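Local structure of phospho-furanose lactonase (Mycoplasma synoviae, 3OVG) at residues 10-15 and 80-85. The protein hydrolyses 1,4-lactones of phosphorylated sugars, such as D-xylono-1,4-lactone 5-phosphate and L-arabino-1,4-lactone 5-phosphate, using two zinc ions per subunit. Numbering follows the deposited sequence.
Sequences TVLGDI and KTLEIA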
# COMPACT_ATOMS: atom_id res chain seq x y z
N THR A 10 28.95 9.00 -31.39
CA THR A 10 28.27 9.92 -30.49
C THR A 10 27.07 10.50 -31.17
O THR A 10 26.88 10.31 -32.39
CB THR A 10 29.16 11.11 -29.99
OG1 THR A 10 29.30 12.10 -31.01
CG2 THR A 10 30.52 10.63 -29.56
N VAL A 11 26.25 11.20 -30.39
CA VAL A 11 25.03 11.82 -30.92
C VAL A 11 25.39 12.89 -31.92
O VAL A 11 24.64 13.17 -32.82
CB VAL A 11 24.11 12.37 -29.79
CG1 VAL A 11 23.68 11.20 -28.88
CG2 VAL A 11 24.81 13.49 -28.99
N LEU A 12 26.59 13.44 -31.82
CA LEU A 12 26.97 14.47 -32.78
C LEU A 12 27.83 13.90 -33.90
O LEU A 12 28.33 14.66 -34.71
CB LEU A 12 27.72 15.60 -32.09
CG LEU A 12 26.93 16.81 -31.56
CD1 LEU A 12 25.42 16.62 -31.51
CD2 LEU A 12 27.49 17.25 -30.22
N GLY A 13 28.00 12.58 -33.94
CA GLY A 13 28.84 11.99 -34.98
C GLY A 13 29.94 11.05 -34.50
O GLY A 13 30.27 10.99 -33.30
N ASP A 14 30.51 10.29 -35.43
CA ASP A 14 31.54 9.34 -35.09
C ASP A 14 32.77 10.12 -34.77
O ASP A 14 33.07 11.11 -35.44
CB ASP A 14 31.78 8.41 -36.28
CG ASP A 14 30.60 7.48 -36.53
OD1 ASP A 14 29.62 7.52 -35.75
OD2 ASP A 14 30.63 6.70 -37.51
N ILE A 15 33.48 9.73 -33.71
CA ILE A 15 34.76 10.34 -33.40
C ILE A 15 35.84 9.29 -33.26
O ILE A 15 35.56 8.15 -32.93
CB ILE A 15 34.72 11.11 -32.05
CG1 ILE A 15 34.48 10.13 -30.90
CG2 ILE A 15 33.66 12.18 -32.08
CD1 ILE A 15 34.44 10.81 -29.55
N LYS A 80 16.02 16.47 -25.88
CA LYS A 80 16.66 17.12 -24.77
C LYS A 80 18.12 16.68 -24.59
O LYS A 80 18.97 17.50 -24.25
CB LYS A 80 15.87 16.92 -23.49
CG LYS A 80 14.56 17.71 -23.46
CD LYS A 80 13.97 17.70 -22.06
CE LYS A 80 12.51 18.07 -22.11
NZ LYS A 80 11.84 17.39 -23.29
N THR A 81 18.42 15.40 -24.81
CA THR A 81 19.82 14.93 -24.67
C THR A 81 20.71 15.60 -25.72
O THR A 81 21.85 15.96 -25.43
CB THR A 81 19.90 13.41 -24.76
OG1 THR A 81 19.07 12.87 -23.73
CG2 THR A 81 21.34 12.92 -24.54
N LEU A 82 20.17 15.79 -26.92
CA LEU A 82 20.89 16.53 -27.95
C LEU A 82 21.20 17.94 -27.50
O LEU A 82 22.29 18.43 -27.80
CB LEU A 82 20.16 16.57 -29.30
CG LEU A 82 20.40 15.36 -30.21
CD1 LEU A 82 19.52 15.46 -31.47
CD2 LEU A 82 21.87 15.35 -30.59
N GLU A 83 20.25 18.61 -26.82
CA GLU A 83 20.52 19.98 -26.32
C GLU A 83 21.71 19.95 -25.37
O GLU A 83 22.54 20.83 -25.38
CB GLU A 83 19.36 20.59 -25.54
CG GLU A 83 18.05 20.88 -26.32
CD GLU A 83 17.03 21.58 -25.42
OE1 GLU A 83 17.33 22.70 -24.96
OE2 GLU A 83 15.96 21.00 -25.15
N ILE A 84 21.77 18.94 -24.51
CA ILE A 84 22.87 18.82 -23.58
C ILE A 84 24.19 18.58 -24.34
O ILE A 84 25.18 19.24 -24.08
CB ILE A 84 22.61 17.70 -22.53
CG1 ILE A 84 21.37 18.03 -21.68
CG2 ILE A 84 23.85 17.50 -21.70
CD1 ILE A 84 20.74 16.83 -20.95
N ALA A 85 24.19 17.68 -25.33
CA ALA A 85 25.40 17.39 -26.09
C ALA A 85 25.94 18.65 -26.79
O ALA A 85 27.14 18.93 -26.75
CB ALA A 85 25.12 16.26 -27.14
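V11 meets L82 and A85 through its CB and one methyl, in a contact of apolar side chains that no hydrogen bond crosses. Its CB lies 3.8 Å from CD2 of L82. One bond further out, chi1 of -61° puts CG1 anti to the carbonyl carbon, leaving CG2 flanked by N and C. V11 CG2 touches both partners: L82 CD2, and more closely A85 CB at 3.3 Å, a short carbon-carbon distance that marks tight packing. The V11 and L82 side chains pass with opposite headings, L82 CD2 meeting both CB and CG2 of V11. L12 divides its tip between the same two residues: CD1 is 3.9 Å from L82 CD2, while CD2 rests 3.9 Å from A85 O, next to A85 CB. V11 and L12 are the central residues of a type I turn from T10 to G13, closed by G13 N to T10 O at 3.0 Å. T10 OG1 braces it twice, accepting from L12 N (3.1 Å, an ST turn) and donating in the carbonyl plane to a lone pair of G13 O (2.7 Å). The contact thus sets the tip of the antiparallel hairpin 7-10/13-16 against helix 78-88 of the TIM-barrel fold, while V11 also pairs through its backbone with V95 and touches M97, both on strand 94-97.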